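Local structure of kelch domain-containing protein (Colletotrichum graminicola M1.001, 5C86) at residues L340-T345 against C473-F478; T402-D407 against D441-T446; A408-F413 against M466-V471. The protein probably oxidises primary alcohols to aldehydes with a copper ion, as a fungal alcohol oxidase of the galactose oxidase and glyoxal oxidase family (AA5). All blocks are in the same frame, centred on the assembly; numbering follows the deposited sequence.

Interaction 1 of 3, residues L340-T345 against C473-F478; sequences LMADAT and CVAQFF
V474 sets CG1 anti to its backbone N (chi1 172°), which lays that methyl against A342 O, and F477 sets CG anti to its carbonyl carbon (chi1 -70°), its ring touching A342 CB with the rim atoms CZ and CE2. The two residues belong to the Early set domain; what they touch is a hairpin of a kelch-type beta-propeller blade. The hairpin joins strands 336-340 and 346-350 through a type I turn from M341 to A344 with a G1 bulge, A344 taking a positive phi. A342, at the second position of the turn, buries the largest share of surface. Its carbonyl accepts a nearly straight hydrogen bond from A475 N (2.9 Å, 175° at the hydrogen), the donor lying somewhat tilted from the carbonyl plane. The same oxygen is also approached by V474 CA at 3.5 Å, in a CA-H...O contact, and by V474 CG1 at 3.6 Å, so apolar groups pack beside the bonded peptide. A342 CB meets the F477 ring obliquely, nearest to CZ at 3.9 Å. V474 CG2 takes a more peripheral place, 4.1 Å from D343 CB. The D343 carboxylate is bonded within the hairpin, where it closes an Asx turn. Outside the two segments, R384 NH2 bonds to D343 O and, weakly, to C473 O, thus linking both partners, while M462 and F464 of strand 459-466 cover A475. The contact is therefore a small joint between propeller and C-terminal domain, made of one backbone bond and a few apolar contacts. Within the turn, D343 OD1 takes two bonds from a single residue: T345 N comes from above the carboxylate plane at 3.2 Å, and T345 OG1 donates on the syn side at 2.7 Å.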
loop_
_atom_site.group_PDB
_atom_site.type_symbol
_atom_site.label_atom_id
_atom_site.label_comp_id
_atom_site.label_asym_id
_atom_site.label_seq_id
_atom_site.Cartn_x
_atom_site.Cartn_y
_atom_site.Cartn_z
ATOM N N LEU A 340 -2.423 -7.204 -0.882
ATOM C CA LEU A 340 -2.300 -8.281 -1.884
ATOM C C LEU A 340 -1.223 -9.261 -1.490
ATOM O O LEU A 340 -0.124 -8.871 -1.159
ATOM C CB LEU A 340 -1.898 -7.718 -3.247
ATOM C CG LEU A 340 -1.826 -8.701 -4.388
ATOM C CD1 LEU A 340 -3.174 -9.258 -4.641
ATOM C CD2 LEU A 340 -1.275 -8.017 -5.635
ATOM N N MET A 341 -1.534 -10.556 -1.627
ATOM C CA MET A 341 -0.597 -11.667 -1.395
ATOM C C MET A 341 -0.012 -12.203 -2.738
ATOM O O MET A 341 -0.659 -12.079 -3.771
ATOM C CB MET A 341 -1.370 -12.762 -0.666
ATOM C CG MET A 341 -2.045 -12.316 0.640
ATOM S SD MET A 341 -0.927 -11.545 1.824
ATOM C CE MET A 341 0.058 -12.883 2.363
ATOM N N ALA A 342 1.067 -12.956 -2.652
ATOM C CA ALA A 342 1.680 -13.502 -3.881
ATOM C C ALA A 342 0.784 -14.553 -4.516
ATOM O O ALA A 342 0.844 -14.803 -5.710
ATOM C CB ALA A 342 3.053 -14.058 -3.529
ATOM N N ASP A 343 -0.145 -15.145 -3.757
ATOM C CA ASP A 343 -1.095 -16.108 -4.344
ATOM C C ASP A 343 -2.273 -15.424 -4.981
ATOM O O ASP A 343 -3.235 -16.066 -5.394
ATOM C CB ASP A 343 -1.507 -17.235 -3.402
ATOM C CG ASP A 343 -2.381 -16.774 -2.288
ATOM O OD1 ASP A 343 -2.584 -15.582 -2.152
ATOM O OD2 ASP A 343 -2.879 -17.610 -1.496
ATOM N N ALA A 344 -2.277 -14.073 -5.017
ATOM C CA ALA A 344 -3.316 -13.277 -5.661
ATOM C C ALA A 344 -4.648 -13.187 -4.887
ATOM O O ALA A 344 -5.604 -12.630 -5.397
ATOM C CB ALA A 344 -3.530 -13.715 -7.127
ATOM N N THR A 345 -4.642 -13.700 -3.655
ATOM C CA THR A 345 -5.699 -13.421 -2.708
ATOM C C THR A 345 -5.318 -12.089 -1.995
ATOM O O THR A 345 -4.196 -11.562 -2.115
ATOM C CB THR A 345 -5.834 -14.541 -1.635
ATOM O OG1 THR A 345 -4.667 -14.517 -0.833
ATOM C CG2 THR A 345 -6.098 -15.862 -2.330
ATOM N N CYS A 473 -1.285 -16.912 -12.184
ATOM C CA CYS A 473 -0.406 -17.764 -11.443
ATOM C C CYS A 473 -0.201 -17.237 -10.030
ATOM O O CYS A 473 -0.581 -16.084 -9.705
ATOM C CB CYS A 473 0.910 -17.979 -12.116
ATOM S SG CYS A 473 1.940 -16.504 -12.250
ATOM N N VAL A 474 0.456 -18.041 -9.174
ATOM C CA VAL A 474 1.052 -17.524 -7.953
ATOM C C VAL A 474 2.320 -16.796 -8.375
ATOM O O VAL A 474 3.107 -17.253 -9.246
ATOM C CB VAL A 474 1.354 -18.688 -6.987
ATOM C CG1 VAL A 474 2.160 -18.183 -5.803
ATOM C CG2 VAL A 474 0.075 -19.372 -6.582
ATOM N N ALA A 475 2.565 -15.623 -7.843
ATOM C CA ALA A 475 3.662 -14.792 -8.352
ATOM C C ALA A 475 4.994 -15.244 -7.996
ATOM O O ALA A 475 5.190 -15.978 -7.029
ATOM C CB ALA A 475 3.461 -13.359 -7.910
ATOM N N GLN A 476 5.961 -14.853 -8.857
ATOM C CA GLN A 476 7.388 -14.981 -8.532
ATOM C C GLN A 476 7.945 -13.631 -8.200
ATOM O O GLN A 476 7.557 -12.629 -8.802
ATOM C CB GLN A 476 8.197 -15.627 -9.678
ATOM C CG GLN A 476 7.748 -17.055 -9.967
ATOM C CD GLN A 476 7.786 -17.973 -8.739
ATOM O OE1 GLN A 476 8.728 -17.947 -7.917
ATOM N NE2 GLN A 476 6.779 -18.834 -8.639
ATOM N N PHE A 477 8.865 -13.599 -7.260
ATOM C CA PHE A 477 9.437 -12.314 -6.825
ATOM C C PHE A 477 10.652 -11.949 -7.621
ATOM O O PHE A 477 11.481 -12.800 -7.971
ATOM C CB PHE A 477 9.810 -12.369 -5.341
ATOM C CG PHE A 477 8.663 -12.406 -4.432
ATOM C CD1 PHE A 477 8.116 -11.232 -3.980
ATOM C CD2 PHE A 477 8.062 -13.600 -4.014
ATOM C CE1 PHE A 477 7.044 -11.246 -3.144
ATOM C CE2 PHE A 477 6.991 -13.606 -3.124
ATOM C CZ PHE A 477 6.465 -12.403 -2.674
ATOM N N PHE A 478 10.846 -10.669 -7.863
ATOM C CA PHE A 478 12.051 -10.186 -8.438
ATOM C C PHE A 478 12.250 -8.738 -8.006
ATOM O O PHE A 478 11.301 -8.112 -7.545
ATOM C CB PHE A 478 12.126 -10.287 -9.986
ATOM C CG PHE A 478 11.230 -9.303 -10.719
ATOM C CD1 PHE A 478 9.854 -9.532 -10.787
ATOM C CD2 PHE A 478 11.745 -8.154 -11.288
ATOM C CE1 PHE A 478 9.030 -8.650 -11.471
ATOM C CE2 PHE A 478 10.905 -7.256 -11.945
ATOM C CZ PHE A 478 9.588 -7.522 -12.053
#

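Interaction 2 of 3, residues T402-D407 against D441-T446; sequences TITMQD and DGKSFT
T402 OG1 and T446 OG1 lie 2.8 Å apart in a hydrogen bond that either hydroxyl could donate, pairing two threonines on one face of an antiparallel strand pair. T404 and S444 repeat the pattern further along that face, with T404 OG1 and S444 OG at a longer 3.3 Å. Between these non-hydrogen-bonded pairs sits the hydrogen-bonded pair I403 and F445: I403 N donates to F445 O and F445 N to I403 O. Their side chains occupy the other, buried face, where I403 packs on L463 and the F445 ring meets that of F413. At the end of the ladder K443 holds both polar backbone atoms of M405. K443 O accepts from M405 N, which stands above the carbonyl plane. The lysine chain bends at chi3 (34°, off a staggered value), which places CE, and again at chi4, which brings NZ round to donate to M405 O at 2.8 Å. K443 CB and CE stay within 3.7 Å of M405 O, and T404 CG2 lies 3.9 Å from NZ. Just before the strand, D441 OD1 accepts from both K443 N and S444 N, an Asx motif that fixes the turn leading into it. The strand pair is thus polar on the face of T402, T404, S444 and T446 and apolar on that of I403 and F445, and the K443 ammonium would be stabilised by, and would in turn polarise, the M405 carbonyl.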
loop_
_atom_site.group_PDB
_atom_site.type_symbol
_atom_site.label_atom_id
_atom_site.label_comp_id
_atom_site.label_asym_id
_atom_site.label_seq_id
_atom_site.Cartn_x
_atom_site.Cartn_y
_atom_site.Cartn_z
ATOM N N THR A 402 12.872 -13.111 -19.218
ATOM C CA THR A 402 12.173 -14.174 -19.861
ATOM C C THR A 402 11.474 -15.033 -18.778
ATOM O O THR A 402 12.152 -15.508 -17.841
ATOM C CB THR A 402 13.098 -15.052 -20.734
ATOM O OG1 THR A 402 13.659 -14.217 -21.768
ATOM C CG2 THR A 402 12.332 -16.167 -21.405
ATOM N N ILE A 403 10.185 -15.242 -18.956
ATOM C CA ILE A 403 9.300 -15.933 -18.041
ATOM C C ILE A 403 8.984 -17.251 -18.725
ATOM O O ILE A 403 8.416 -17.204 -19.814
ATOM C CB ILE A 403 8.036 -15.144 -17.802
ATOM C CG1 ILE A 403 8.339 -13.732 -17.291
ATOM C CG2 ILE A 403 7.096 -15.940 -16.843
ATOM C CD1 ILE A 403 7.394 -12.673 -17.742
ATOM N N THR A 404 9.269 -18.369 -18.101
ATOM C CA THR A 404 8.881 -19.670 -18.757
ATOM C C THR A 404 7.721 -20.263 -17.955
ATOM O O THR A 404 7.854 -20.468 -16.769
ATOM C CB THR A 404 10.055 -20.611 -18.715
ATOM O OG1 THR A 404 11.160 -19.993 -19.400
ATOM C CG2 THR A 404 9.705 -21.908 -19.400
ATOM N N MET A 405 6.619 -20.469 -18.631
ATOM C CA MET A 405 5.377 -21.023 -18.100
ATOM C C MET A 405 5.428 -22.515 -18.200
ATOM O O MET A 405 5.955 -23.077 -19.170
ATOM C CB MET A 405 4.166 -20.469 -18.819
ATOM C CG MET A 405 4.104 -18.932 -18.848
ATOM S SD MET A 405 4.173 -18.205 -17.180
ATOM C CE MET A 405 2.660 -18.897 -16.522
ATOM N N GLN A 406 4.779 -23.158 -17.254
ATOM C CA GLN A 406 4.673 -24.629 -17.239
ATOM C C GLN A 406 3.920 -25.182 -18.428
ATOM O O GLN A 406 4.376 -26.203 -19.023
ATOM C CB GLN A 406 4.023 -25.034 -15.927
ATOM C CG GLN A 406 3.897 -26.572 -15.768
ATOM C CD GLN A 406 3.213 -26.829 -14.444
ATOM O OE1 GLN A 406 3.836 -26.719 -13.449
ATOM N NE2 GLN A 406 1.913 -26.955 -14.445
ATOM N N ASP A 407 2.803 -24.557 -18.780
ATOM C CA ASP A 407 1.861 -24.990 -19.795
ATOM C C ASP A 407 1.818 -23.955 -20.940
ATOM O O ASP A 407 1.709 -22.760 -20.720
ATOM C CB ASP A 407 0.438 -25.098 -19.216
ATOM C CG ASP A 407 0.406 -25.678 -17.782
ATOM O OD1 ASP A 407 0.666 -26.914 -17.743
ATOM O OD2 ASP A 407 0.215 -24.918 -16.721
ATOM N N ASP A 441 6.830 -21.274 -28.577
ATOM C CA ASP A 441 6.144 -22.453 -28.078
ATOM C C ASP A 441 4.980 -22.177 -27.161
ATOM O O ASP A 441 4.389 -23.110 -26.604
ATOM C CB ASP A 441 7.183 -23.295 -27.367
ATOM C CG ASP A 441 7.925 -22.544 -26.216
ATOM O OD1 ASP A 441 7.619 -21.353 -25.896
ATOM O OD2 ASP A 441 8.792 -23.212 -25.613
ATOM N N GLY A 442 4.652 -20.905 -26.960
ATOM C CA GLY A 442 3.641 -20.535 -26.005
ATOM C C GLY A 442 4.026 -20.799 -24.557
ATOM O O GLY A 442 3.140 -20.718 -23.680
ATOM N N LYS A 443 5.286 -20.993 -24.276
ATOM C CA LYS A 443 5.772 -21.232 -22.893
ATOM C C LYS A 443 6.715 -20.127 -22.415
ATOM O O LYS A 443 6.562 -19.561 -21.306
ATOM C CB LYS A 443 6.455 -22.566 -22.785
ATOM C CG LYS A 443 5.493 -23.769 -22.897
ATOM C CD LYS A 443 6.195 -25.146 -22.718
ATOM C CE LYS A 443 7.421 -25.297 -21.716
ATOM N NZ LYS A 443 7.626 -25.108 -20.181
ATOM N N SER A 444 7.621 -19.730 -23.258
ATOM C CA SER A 444 8.589 -18.736 -22.838
ATOM C C SER A 444 8.096 -17.389 -23.442
ATOM O O SER A 444 7.690 -17.317 -24.615
ATOM C CB SER A 444 9.967 -19.047 -23.405
ATOM O OG SER A 444 10.492 -20.122 -22.621
ATOM N N PHE A 445 8.064 -16.352 -22.593
ATOM C CA PHE A 445 7.638 -15.022 -22.944
ATOM C C PHE A 445 8.640 -14.058 -22.426
ATOM O O PHE A 445 9.041 -14.146 -21.258
ATOM C CB PHE A 445 6.298 -14.686 -22.399
ATOM C CG PHE A 445 5.211 -15.489 -22.976
ATOM C CD1 PHE A 445 5.004 -16.773 -22.520
ATOM C CD2 PHE A 445 4.405 -14.967 -23.986
ATOM C CE1 PHE A 445 4.022 -17.548 -23.103
ATOM C CE2 PHE A 445 3.417 -15.751 -24.555
ATOM C CZ PHE A 445 3.287 -17.053 -24.106
ATOM N N THR A 446 9.016 -13.060 -23.214
ATOM C CA THR A 446 9.973 -12.116 -22.712
ATOM C C THR A 446 9.295 -10.751 -22.591
ATOM O O THR A 446 8.608 -10.317 -23.490
ATOM C CB THR A 446 11.222 -12.018 -23.623
ATOM O OG1 THR A 446 11.854 -13.334 -23.653
ATOM C CG2 THR A 446 12.194 -10.955 -23.130
#

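Interaction 3 of 3, residues A408-F413 against M466-V471; sequences AGAYTF and MNEAGV
M466 and T412 form an antiparallel hydrogen-bonded pair: T412 N reaches M466 O in the carbonyl plane at 3.0 Å, and M466 N donates to T412 O at 2.8 Å. M466 has the most surface buried here. Its CB lies 3.6 Å from T412 OG1, and in one of its two modelled conformers the bent chain also brings CE beside that hydroxyl. T412 OG1 stands between the backbone N and the carbonyl carbon (chi1 57°), where it meets a water that donates to N467 O. Beyond this pair direct backbone bonding ends. A410 O and E468 N approach without bonding, and water takes over: one water accepts from E468 N and weakly from A410 N, while a second accepts from A410 N and donates to E468 OE1 at 2.7 Å. A410 CB lies 4.0 Å from that same OE1. Between A410 and T412, the Y411 ring crosses N467 obliquely, CE1 4.0 Å from N467 CB, and its OH bonds to D407 O. N467 OD1 accepts from V471 N. A type I turn from N467 with a G1 bulge at G470 thus follows strand 459-466, beside the start of strand 412-422, in an Early set domain of immunoglobulin-like beta-sandwich type.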
loop_
_atom_site.group_PDB
_atom_site.type_symbol
_atom_site.label_atom_id
_atom_site.label_comp_id
_atom_site.label_asym_id
_atom_site.label_seq_id
_atom_site.Cartn_x
_atom_site.Cartn_y
_atom_site.Cartn_z
ATOM N N ALA A 408 1.794 -24.388 -22.181
ATOM C CA ALA A 408 1.635 -23.460 -23.334
ATOM C C ALA A 408 0.354 -22.752 -23.290
ATOM O O ALA A 408 -0.672 -23.299 -22.908
ATOM C CB ALA A 408 1.768 -24.228 -24.648
ATOM N N GLY A 409 0.354 -21.493 -23.685
ATOM C CA GLY A 409 -0.838 -20.754 -23.801
ATOM C C GLY A 409 -0.581 -19.323 -24.293
ATOM O O GLY A 409 0.538 -18.991 -24.581
ATOM N N ALA A 410 -1.632 -18.536 -24.309
ATOM C CA ALA A 410 -1.583 -17.118 -24.592
ATOM C C ALA A 410 -1.666 -16.429 -23.198
ATOM O O ALA A 410 -2.652 -16.532 -22.509
ATOM C CB ALA A 410 -2.739 -16.688 -25.472
ATOM N N TYR A 411 -0.605 -15.773 -22.808
ATOM C CA TYR A 411 -0.542 -15.174 -21.503
ATOM C C TYR A 411 -0.412 -13.646 -21.567
ATOM O O TYR A 411 0.183 -13.096 -22.549
ATOM C CB TYR A 411 0.679 -15.663 -20.767
ATOM C CG TYR A 411 0.609 -17.125 -20.355
ATOM C CD1 TYR A 411 -0.113 -17.513 -19.211
ATOM C CD2 TYR A 411 1.122 -18.125 -21.150
ATOM C CE1 TYR A 411 -0.233 -18.859 -18.868
ATOM C CE2 TYR A 411 0.992 -19.443 -20.769
ATOM C CZ TYR A 411 0.333 -19.779 -19.604
ATOM O OH TYR A 411 0.303 -21.117 -19.236
ATOM N N THR A 412 -0.936 -13.003 -20.543
ATOM C CA THR A 412 -0.580 -11.583 -20.242
ATOM C C THR A 412 0.104 -11.524 -18.914
ATOM O O THR A 412 0.156 -12.489 -18.186
ATOM C CB THR A 412 -1.821 -10.700 -20.190
ATOM O OG1 THR A 412 -2.759 -11.204 -19.212
ATOM C CG2 THR A 412 -2.548 -10.603 -21.580
ATOM N N PHE A 413 0.770 -10.413 -18.640
ATOM C CA PHE A 413 1.657 -10.287 -17.563
ATOM C C PHE A 413 1.513 -8.934 -16.852
ATOM O O PHE A 413 1.102 -7.934 -17.387
ATOM C CB PHE A 413 3.135 -10.475 -17.965
ATOM C CG PHE A 413 3.408 -11.711 -18.678
ATOM C CD1 PHE A 413 3.288 -11.811 -20.034
ATOM C CD2 PHE A 413 3.739 -12.830 -17.968
ATOM C CE1 PHE A 413 3.477 -13.051 -20.663
ATOM C CE2 PHE A 413 3.925 -14.085 -18.590
ATOM C CZ PHE A 413 3.783 -14.170 -19.920
ATOM N N MET A 466 -1.087 -14.302 -16.396
ATOM C CA MET A 466 -2.507 -14.589 -16.458
ATOM C C MET A 466 -2.777 -15.336 -17.765
ATOM O O MET A 466 -2.428 -14.896 -18.840
ATOM C CB MET A 466 -3.337 -13.313 -16.350
ATOM C CG MET A 466 -3.284 -12.713 -14.942
ATOM S SD MET A 466 -3.329 -10.904 -14.870
ATOM C CE MET A 466 -1.802 -10.479 -15.734
ATOM N N ASN A 467 -3.435 -16.505 -17.668
ATOM C CA ASN A 467 -3.830 -17.223 -18.851
ATOM C C ASN A 467 -4.908 -16.474 -19.622
ATOM O O ASN A 467 -5.336 -15.352 -19.275
ATOM C CB ASN A 467 -4.230 -18.685 -18.471
ATOM C CG ASN A 467 -5.538 -18.791 -17.770
ATOM O OD1 ASN A 467 -6.349 -17.876 -17.734
ATOM N ND2 ASN A 467 -5.800 -20.015 -17.212
ATOM N N GLU A 468 -5.304 -17.064 -20.738
ATOM C CA GLU A 468 -6.182 -16.417 -21.654
ATOM C C GLU A 468 -7.542 -16.114 -21.025
ATOM O O GLU A 468 -8.213 -15.100 -21.389
ATOM C CB GLU A 468 -6.330 -17.279 -22.926
ATOM C CG GLU A 468 -7.070 -16.603 -24.056
ATOM C CD GLU A 468 -6.875 -17.298 -25.428
ATOM O OE1 GLU A 468 -6.302 -18.437 -25.536
ATOM O OE2 GLU A 468 -7.283 -16.683 -26.450
ATOM N N ALA A 469 -7.994 -16.954 -20.072
ATOM C CA ALA A 469 -9.220 -16.699 -19.336
ATOM C C ALA A 469 -9.053 -15.661 -18.229
ATOM O O ALA A 469 -9.986 -15.327 -17.527
ATOM C CB ALA A 469 -9.794 -17.996 -18.736
ATOM N N GLY A 470 -7.833 -15.245 -17.937
ATOM C CA GLY A 470 -7.622 -14.251 -16.908
ATOM C C GLY A 470 -7.179 -14.789 -15.552
ATOM O O GLY A 470 -6.989 -13.975 -14.651
ATOM N N VAL A 471 -6.919 -16.091 -15.441
ATOM C CA VAL A 471 -6.513 -16.631 -14.185
ATOM C C VAL A 471 -5.037 -16.441 -13.925
ATOM O O VAL A 471 -4.196 -16.832 -14.745
ATOM C CB VAL A 471 -6.802 -18.184 -14.170
ATOM C CG1 VAL A 471 -6.384 -18.734 -12.856
ATOM C CG2 VAL A 471 -8.261 -18.434 -14.577
HETATM O O HOH W 1 -3.697 -19.407 -21.849
HETATM O O HOH W 2 -4.244 -19.809 -24.520
HETATM O O HOH W 3 -4.618 -12.882 -20.120
#

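From the N terminus, the chain first reaches the propeller hairpin 340-345, whose partner 473-478 comes only near the C terminus; interaction 1 thus closes a loop that takes in most of the Early set domain and brings that domain against the propeller. Interactions 2 and 3 both fall within that span. Segment 402-407 runs directly into 408-413, then come 441-446 and 466-471, so the loops they close cross. Interactions 2 and 3 touch, G442 O lying 2.9 Å from G409 N in a probable hydrogen bond, and F445 CE1 packing on Y411 CD2. Segment 466-471 is almost continuous with 473-478, which connects interaction 3 with interaction 1; the centres of interactions 1 and 2 are about 17 Å apart.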